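Local coordinates for malonyl CoA-acyl carrier protein transacylase (Synechocystis sp. PCC 6803 substr. Kazusa, PDB 4RR5) that catalyses transfer of the malonyl group from malonyl-CoA to holo-acyl carrier protein, a step in fatty acid biosynthesis, at residues 60-72 with 89-103. Numbering follows the deposited sequence.
Sequences QPCLYVIEAILAD and LGEYSALYAAGVFDF
D72 OD2 is gripped twice: on its syn lone pair it accepts a hydrogen bond from the hydroxyl of Y96, with OH 2.6 Å from OD2, and K30 of helix 25-38 forms a salt bridge to the same oxygen. The carboxylate and the Y96 ring stand 63° apart, and the ring's CE2 rests 3.5 Å from A68 CB. A phenylalanine in place of Y96 could still touch A68 but would probably leave D72 OD2 without its hydroxyl donor on the syn side, the tie from helix 90-97 to D72 lost. One to two turns back, S93 OG donates to E67 OE1 at 2.6 Å, onto the anti lone pair of that carboxylate oxygen. Between these two bonds Y64 enters as a knob among Y92, S93, Y96 and F103. Its CG lies anti to the backbone N (chi1 170°), which sends the ring across to the other segment, where OH donates in the carbonyl plane to F103 O at 2.9 Å. The F103 ring runs nearly parallel to that of Y64 but slid well aside. Beyond, L89 CD1 meets L63 CB at 3.7 Å. Segment 60-72, part of helix 56-76, thus crosses helix 90-97 at -31°, with G90 in the probable nucleophile elbow (GxSxG) around S88, the likely catalytic serine of this FabD-family acyltransferase fold.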
ATOM      1  N   GLN A  60      -8.492   4.054   2.319  1.00 20.23           N
ATOM      2  CA  GLN A  60      -7.855   2.818   2.723  1.00 23.76           C
ATOM      3  C   GLN A  60      -8.857   1.658   2.715  1.00 22.14           C
ATOM      4  O   GLN A  60      -8.620   0.659   2.035  1.00 20.30           O
ATOM      5  CB  GLN A  60      -7.157   2.970   4.082  1.00 19.62           C
ATOM      6  CG  GLN A  60      -5.995   3.944   4.044  1.00 18.39           C
ATOM      7  CD  GLN A  60      -5.078   3.787   5.242  1.00 24.73           C
ATOM      8  OE1 GLN A  60      -4.896   2.683   5.759  1.00 23.39           O
ATOM      9  NE2 GLN A  60      -4.506   4.889   5.698  1.00 24.48           N
ATOM     10  N   PRO A  61      -9.988   1.779   3.432  1.00 24.52           N
ATOM     11  CA  PRO A  61     -10.870   0.606   3.330  1.00 23.51           C
ATOM     12  C   PRO A  61     -11.437   0.398   1.913  1.00 25.07           C
ATOM     13  O   PRO A  61     -11.690  -0.749   1.526  1.00 22.71           O
ATOM     14  CB  PRO A  61     -11.985   0.911   4.341  1.00 26.95           C
ATOM     15  CG  PRO A  61     -11.907   2.369   4.596  1.00 23.55           C
ATOM     16  CD  PRO A  61     -10.489   2.775   4.396  1.00 22.88           C
ATOM     17  N   CYS A  62     -11.622   1.474   1.151  1.00 18.55           N
ATOM     18  CA  CYS A  62     -12.040   1.312  -0.239  1.00 25.18           C
ATOM     19  C   CYS A  62     -11.021   0.503  -1.063  1.00 26.93           C
ATOM     20  O   CYS A  62     -11.400  -0.446  -1.767  1.00 24.01           O
ATOM     21  CB  CYS A  62     -12.283   2.668  -0.896  1.00 21.55           C
ATOM     22  SG  CYS A  62     -13.906   3.362  -0.538  1.00 26.89           S
ATOM     23  N   LEU A  63      -9.740   0.868  -0.980  1.00 21.53           N
ATOM     24  CA  LEU A  63      -8.705   0.153  -1.723  1.00 19.61           C
ATOM     25  C   LEU A  63      -8.580  -1.293  -1.250  1.00 19.75           C
ATOM     26  O   LEU A  63      -8.391  -2.199  -2.057  1.00 19.05           O
ATOM     27  CB  LEU A  63      -7.356   0.855  -1.589  1.00 18.77           C
ATOM     28  CG  LEU A  63      -7.157   2.113  -2.421  1.00 21.92           C
ATOM     29  CD1 LEU A  63      -5.810   2.743  -2.105  1.00 20.46           C
ATOM     30  CD2 LEU A  63      -7.267   1.794  -3.907  1.00 21.52           C
ATOM     31  N   TYR A  64      -8.692  -1.510   0.058  1.00 17.09           N
ATOM     32  CA  TYR A  64      -8.585  -2.856   0.591  1.00 19.39           C
ATOM     33  C   TYR A  64      -9.722  -3.747   0.099  1.00 18.52           C
ATOM     34  O   TYR A  64      -9.497  -4.884  -0.294  1.00 18.97           O
ATOM     35  CB  TYR A  64      -8.558  -2.841   2.124  1.00 16.96           C
ATOM     36  CG  TYR A  64      -8.701  -4.224   2.757  1.00 17.31           C
ATOM     37  CD1 TYR A  64      -9.957  -4.762   3.039  1.00 16.30           C
ATOM     38  CD2 TYR A  64      -7.578  -4.985   3.079  1.00 19.39           C
ATOM     39  CE1 TYR A  64     -10.096  -6.009   3.619  1.00 16.34           C
ATOM     40  CE2 TYR A  64      -7.705  -6.237   3.663  1.00 18.92           C
ATOM     41  CZ  TYR A  64      -8.972  -6.741   3.928  1.00 20.64           C
ATOM     42  OH  TYR A  64      -9.107  -7.974   4.513  1.00 23.26           O
ATOM     43  N   VAL A  65     -10.946  -3.246   0.150  1.00 19.01           N
ATOM     44  CA  VAL A  65     -12.098  -4.053  -0.222  1.00 19.86           C
ATOM     45  C   VAL A  65     -12.025  -4.422  -1.707  1.00 20.28           C
ATOM     46  O   VAL A  65     -12.287  -5.564  -2.100  1.00 19.65           O
ATOM     47  CB  VAL A  65     -13.426  -3.305   0.089  1.00 26.82           C
ATOM     48  CG1 VAL A  65     -14.615  -3.986  -0.599  1.00 22.22           C
ATOM     49  CG2 VAL A  65     -13.645  -3.204   1.594  1.00 17.58           C
ATOM     50  N   ILE A  66     -11.653  -3.448  -2.529  1.00 18.39           N
ATOM     51  CA  ILE A  66     -11.560  -3.663  -3.968  1.00 21.42           C
ATOM     52  C   ILE A  66     -10.427  -4.627  -4.317  1.00 19.41           C
ATOM     53  O   ILE A  66     -10.607  -5.547  -5.129  1.00 17.41           O
ATOM     54  CB  ILE A  66     -11.367  -2.325  -4.717  1.00 19.36           C
ATOM     55  CG1 ILE A  66     -12.678  -1.541  -4.694  1.00 16.68           C
ATOM     56  CG2 ILE A  66     -10.888  -2.567  -6.148  1.00 15.74           C
ATOM     57  CD1 ILE A  66     -12.529  -0.093  -5.075  1.00 20.25           C
ATOM     58  N   GLU A  67      -9.273  -4.420  -3.691  1.00 18.05           N
ATOM     59  CA  GLU A  67      -8.130  -5.295  -3.882  1.00 16.14           C
ATOM     60  C   GLU A  67      -8.415  -6.737  -3.441  1.00 17.43           C
ATOM     61  O   GLU A  67      -8.075  -7.684  -4.160  1.00 17.99           O
ATOM     62  CB  GLU A  67      -6.913  -4.715  -3.157  1.00 17.68           C
ATOM     63  CG  GLU A  67      -6.274  -3.559  -3.945  1.00 18.26           C
ATOM     64  CD  GLU A  67      -5.277  -2.730  -3.153  1.00 18.55           C
ATOM     65  OE1 GLU A  67      -4.959  -3.081  -1.995  1.00 19.66           O
ATOM     66  OE2 GLU A  67      -4.799  -1.718  -3.704  1.00 16.11           O
ATOM     67  N   ALA A  68      -9.054  -6.918  -2.286  1.00 17.90           N
ATOM     68  CA  ALA A  68      -9.488  -8.258  -1.866  1.00 19.01           C
ATOM     69  C   ALA A  68     -10.478  -8.859  -2.872  1.00 21.18           C
ATOM     70  O   ALA A  68     -10.428 -10.045  -3.159  1.00 25.43           O
ATOM     71  CB  ALA A  68     -10.102  -8.217  -0.486  1.00 16.57           C
ATOM     72  N   ILE A  69     -11.360  -8.039  -3.433  1.00 19.61           N
ATOM     73  CA  ILE A  69     -12.286  -8.527  -4.451  1.00 17.88           C
ATOM     74  C   ILE A  69     -11.528  -8.962  -5.701  1.00 19.75           C
ATOM     75  O   ILE A  69     -11.756 -10.046  -6.225  1.00 21.82           O
ATOM     76  CB  ILE A  69     -13.356  -7.458  -4.807  1.00 21.02           C
ATOM     77  CG1 ILE A  69     -14.455  -7.449  -3.740  1.00 17.88           C
ATOM     78  CG2 ILE A  69     -13.961  -7.706  -6.196  1.00 17.35           C
ATOM     79  CD1 ILE A  69     -15.302  -6.240  -3.759  1.00 18.94           C
ATOM     80  N   LEU A  70     -10.604  -8.132  -6.165  1.00 21.14           N
ATOM     81  CA  LEU A  70      -9.772  -8.495  -7.312  1.00 20.28           C
ATOM     82  C   LEU A  70      -8.974  -9.786  -7.086  1.00 27.80           C
ATOM     83  O   LEU A  70      -8.885 -10.632  -7.986  1.00 27.41           O
ATOM     84  CB  LEU A  70      -8.826  -7.349  -7.656  1.00 21.10           C
ATOM     85  CG  LEU A  70      -9.543  -6.228  -8.396  1.00 20.87           C
ATOM     86  CD1 LEU A  70      -8.649  -4.997  -8.472  1.00 22.67           C
ATOM     87  CD2 LEU A  70      -9.991  -6.705  -9.786  1.00 17.94           C
ATOM     88  N   ALA A  71      -8.415  -9.951  -5.886  1.00 24.75           N
ATOM     89  CA  ALA A  71      -7.678 -11.167  -5.565  1.00 21.92           C
ATOM     90  C   ALA A  71      -8.558 -12.412  -5.684  1.00 25.58           C
ATOM     91  O   ALA A  71      -8.134 -13.448  -6.210  1.00 25.46           O
ATOM     92  CB  ALA A  71      -7.095 -11.072  -4.171  1.00 22.46           C
ATOM     93  N   ASP A  72      -9.782 -12.321  -5.181  1.00 25.45           N
ATOM     94  CA  ASP A  72     -10.677 -13.462  -5.236  1.00 22.71           C
ATOM     95  C   ASP A  72     -11.173 -13.703  -6.656  1.00 24.44           C
ATOM     96  O   ASP A  72     -11.399 -14.842  -7.050  1.00 27.05           O
ATOM     97  CB  ASP A  72     -11.845 -13.264  -4.291  1.00 22.27           C
ATOM     98  CG  ASP A  72     -11.419 -13.307  -2.855  1.00 29.23           C
ATOM     99  OD1 ASP A  72     -10.302 -13.785  -2.589  1.00 35.53           O
ATOM    100  OD2 ASP A  72     -12.189 -12.875  -1.988  1.00 30.82           O
ATOM    101  N   LEU A  89      -0.882   0.455   2.846  1.00 24.09           N
ATOM    102  CA  LEU A  89      -2.219  -0.141   2.923  1.00 21.43           C
ATOM    103  C   LEU A  89      -2.265  -1.465   2.133  1.00 23.69           C
ATOM    104  O   LEU A  89      -2.857  -2.457   2.590  1.00 22.35           O
ATOM    105  CB  LEU A  89      -3.273   0.853   2.408  1.00 19.67           C
ATOM    106  CG  LEU A  89      -4.757   0.465   2.232  1.00 20.16           C
ATOM    107  CD1 LEU A  89      -4.999  -0.372   0.953  1.00 13.88           C
ATOM    108  CD2 LEU A  89      -5.349  -0.225   3.481  1.00 17.53           C
ATOM    109  N   GLY A  90      -1.628  -1.476   0.961  1.00 19.30           N
ATOM    110  CA  GLY A  90      -1.539  -2.674   0.147  1.00 21.44           C
ATOM    111  C   GLY A  90      -1.149  -3.943   0.896  1.00 20.41           C
ATOM    112  O   GLY A  90      -1.619  -5.038   0.563  1.00 17.80           O
ATOM    113  N   GLU A  91      -0.289  -3.796   1.905  1.00 22.22           N
ATOM    114  CA  GLU A  91       0.205  -4.930   2.685  1.00 19.77           C
ATOM    115  C   GLU A  91      -0.955  -5.706   3.297  1.00 19.96           C
ATOM    116  O   GLU A  91      -0.925  -6.937   3.342  1.00 21.32           O
ATOM    117  CB  GLU A  91       1.166  -4.453   3.788  1.00 20.84           C
ATOM    118  CG  GLU A  91       1.884  -5.579   4.583  1.00 21.01           C
ATOM    119  CD  GLU A  91       3.307  -5.174   4.978  1.00 24.58           C
ATOM    120  OE1 GLU A  91       3.645  -5.249   6.182  1.00 19.94           O
ATOM    121  OE2 GLU A  91       4.080  -4.752   4.080  1.00 21.57           O
ATOM    122  N   TYR A  92      -1.977  -4.985   3.758  1.00 19.37           N
ATOM    123  CA  TYR A  92      -3.175  -5.612   4.317  1.00 19.86           C
ATOM    124  C   TYR A  92      -3.871  -6.471   3.268  1.00 18.67           C
ATOM    125  O   TYR A  92      -4.257  -7.605   3.545  1.00 17.39           O
ATOM    126  CB  TYR A  92      -4.133  -4.552   4.890  1.00 21.22           C
ATOM    127  CG  TYR A  92      -3.584  -3.938   6.162  1.00 26.53           C
ATOM    128  CD1 TYR A  92      -2.630  -2.914   6.109  1.00 19.61           C
ATOM    129  CD2 TYR A  92      -3.978  -4.410   7.414  1.00 21.24           C
ATOM    130  CE1 TYR A  92      -2.091  -2.379   7.269  1.00 21.32           C
ATOM    131  CE2 TYR A  92      -3.454  -3.872   8.570  1.00 21.56           C
ATOM    132  CZ  TYR A  92      -2.509  -2.861   8.496  1.00 26.42           C
ATOM    133  OH  TYR A  92      -1.982  -2.330   9.655  1.00 27.04           O
ATOM    134  N   SER A  93      -4.010  -5.931   2.064  1.00 16.09           N
ATOM    135  CA  SER A  93      -4.580  -6.686   0.968  1.00 17.74           C
ATOM    136  C   SER A  93      -3.715  -7.907   0.671  1.00 19.79           C
ATOM    137  O   SER A  93      -4.233  -9.000   0.425  1.00 16.28           O
ATOM    138  CB  SER A  93      -4.723  -5.812  -0.281  1.00 18.18           C
ATOM    139  OG  SER A  93      -5.423  -4.608  -0.002  1.00 19.40           O
ATOM    140  N   ALA A  94      -2.398  -7.719   0.686  1.00 20.26           N
ATOM    141  CA  ALA A  94      -1.480  -8.826   0.450  1.00 19.95           C
ATOM    142  C   ALA A  94      -1.643  -9.902   1.533  1.00 19.76           C
ATOM    143  O   ALA A  94      -1.723 -11.095   1.239  1.00 23.24           O
ATOM    144  CB  ALA A  94      -0.045  -8.319   0.398  1.00 21.57           C
ATOM    145  N   LEU A  95      -1.714  -9.470   2.785  1.00 20.35           N
ATOM    146  CA  LEU A  95      -1.906 -10.382   3.908  1.00 22.20           C
ATOM    147  C   LEU A  95      -3.214 -11.182   3.807  1.00 25.92           C
ATOM    148  O   LEU A  95      -3.244 -12.373   4.120  1.00 31.68           O
ATOM    149  CB  LEU A  95      -1.867  -9.604   5.218  1.00 20.17           C
ATOM    150  CG  LEU A  95      -0.473  -9.059   5.578  1.00 25.48           C
ATOM    151  CD1 LEU A  95      -0.523  -8.207   6.848  1.00 18.10           C
ATOM    152  CD2 LEU A  95       0.559 -10.211   5.716  1.00 22.41           C
ATOM    153  N   TYR A  96      -4.288 -10.534   3.365  1.00 24.29           N
ATOM    154  CA  TYR A  96      -5.558 -11.221   3.181  1.00 25.08           C
ATOM    155  C   TYR A  96      -5.434 -12.213   2.044  1.00 21.37           C
ATOM    156  O   TYR A  96      -5.969 -13.313   2.106  1.00 22.47           O
ATOM    157  CB  TYR A  96      -6.718 -10.245   2.888  1.00 21.14           C
ATOM    158  CG  TYR A  96      -7.865 -10.952   2.191  1.00 21.91           C
ATOM    159  CD1 TYR A  96      -8.742 -11.766   2.908  1.00 24.24           C
ATOM    160  CD2 TYR A  96      -8.038 -10.858   0.809  1.00 17.88           C
ATOM    161  CE1 TYR A  96      -9.772 -12.446   2.273  1.00 21.40           C
ATOM    162  CE2 TYR A  96      -9.062 -11.534   0.175  1.00 19.06           C
ATOM    163  CZ  TYR A  96      -9.932 -12.318   0.909  1.00 18.89           C
ATOM    164  OH  TYR A  96     -10.958 -12.987   0.271  1.00 20.32           O
ATOM    165  N   ALA A  97      -4.731 -11.808   0.998  1.00 17.11           N
ATOM    166  CA  ALA A  97      -4.564 -12.658  -0.158  1.00 22.06           C
ATOM    167  C   ALA A  97      -3.772 -13.903   0.199  1.00 28.24           C
ATOM    168  O   ALA A  97      -3.826 -14.897  -0.524  1.00 33.98           O
ATOM    169  CB  ALA A  97      -3.876 -11.900  -1.286  1.00 22.82           C
ATOM    170  N   ALA A  98      -3.036 -13.848   1.308  1.00 28.90           N
ATOM    171  CA  ALA A  98      -2.119 -14.926   1.676  1.00 24.28           C
ATOM    172  C   ALA A  98      -2.654 -15.748   2.833  1.00 28.93           C
ATOM    173  O   ALA A  98      -1.961 -16.629   3.335  1.00 32.06           O
ATOM    174  CB  ALA A  98      -0.767 -14.368   2.024  1.00 24.53           C
ATOM    175  N   GLY A  99      -3.880 -15.457   3.264  1.00 27.22           N
ATOM    176  CA  GLY A  99      -4.562 -16.293   4.235  1.00 20.72           C
ATOM    177  C   GLY A  99      -4.233 -15.988   5.679  1.00 27.28           C
ATOM    178  O   GLY A  99      -4.611 -16.731   6.593  1.00 27.14           O
ATOM    179  N   VAL A 100      -3.549 -14.871   5.890  1.00 28.12           N
ATOM    180  CA  VAL A 100      -3.054 -14.513   7.209  1.00 27.07           C
ATOM    181  C   VAL A 100      -4.203 -14.142   8.136  1.00 28.18           C
ATOM    182  O   VAL A 100      -4.198 -14.480   9.324  1.00 30.51           O
ATOM    183  CB  VAL A 100      -2.043 -13.366   7.098  1.00 25.95           C
ATOM    184  CG1 VAL A 100      -1.675 -12.837   8.458  1.00 21.26           C
ATOM    185  CG2 VAL A 100      -0.810 -13.846   6.337  1.00 24.14           C
ATOM    186  N   PHE A 101      -5.183 -13.437   7.581  1.00 24.67           N
ATOM    187  CA  PHE A 101      -6.462 -13.213   8.248  1.00 27.70           C
ATOM    188  C   PHE A 101      -7.541 -13.209   7.191  1.00 31.38           C
ATOM    189  O   PHE A 101      -7.240 -13.035   6.002  1.00 25.79           O
ATOM    190  CB  PHE A 101      -6.495 -11.902   9.037  1.00 26.68           C
ATOM    191  CG  PHE A 101      -5.891 -10.738   8.311  1.00 29.50           C
ATOM    192  CD1 PHE A 101      -6.482 -10.226   7.169  1.00 27.87           C
ATOM    193  CD2 PHE A 101      -4.727 -10.143   8.783  1.00 28.44           C
ATOM    194  CE1 PHE A 101      -5.918  -9.144   6.499  1.00 27.87           C
ATOM    195  CE2 PHE A 101      -4.154  -9.071   8.117  1.00 30.88           C
ATOM    196  CZ  PHE A 101      -4.759  -8.561   6.970  1.00 26.81           C
ATOM    197  N   ASP A 102      -8.790 -13.389   7.618  1.00 29.12           N
ATOM    198  CA  ASP A 102      -9.905 -13.404   6.680  1.00 28.51           C
ATOM    199  C   ASP A 102     -10.290 -11.988   6.246  1.00 27.98           C
ATOM    200  O   ASP A 102      -9.807 -10.988   6.802  1.00 27.77           O
ATOM    201  CB  ASP A 102     -11.118 -14.128   7.281  1.00 27.42           C
ATOM    202  CG  ASP A 102     -11.528 -13.581   8.647  1.00 30.48           C
ATOM    203  OD1 ASP A 102     -11.322 -12.385   8.925  1.00 29.91           O
ATOM    204  OD2 ASP A 102     -12.071 -14.358   9.455  1.00 35.85           O
ATOM    205  N   PHE A 103     -11.175 -11.923   5.257  1.00 30.30           N
ATOM    206  CA  PHE A 103     -11.646 -10.655   4.722  1.00 25.07           C
ATOM    207  C   PHE A 103     -12.083  -9.683   5.823  1.00 29.01           C
ATOM    208  O   PHE A 103     -11.525  -8.590   5.938  1.00 29.16           O
ATOM    209  CB  PHE A 103     -12.792 -10.895   3.735  1.00 25.31           C
ATOM    210  CG  PHE A 103     -13.358  -9.635   3.172  1.00 26.98           C
ATOM    211  CD1 PHE A 103     -12.581  -8.823   2.355  1.00 25.67           C
ATOM    212  CD2 PHE A 103     -14.645  -9.236   3.491  1.00 25.39           C
ATOM    213  CE1 PHE A 103     -13.078  -7.634   1.853  1.00 23.31           C
ATOM    214  CE2 PHE A 103     -15.156  -8.051   3.001  1.00 26.83           C
ATOM    215  CZ  PHE A 103     -14.376  -7.242   2.179  1.00 27.71           C
TER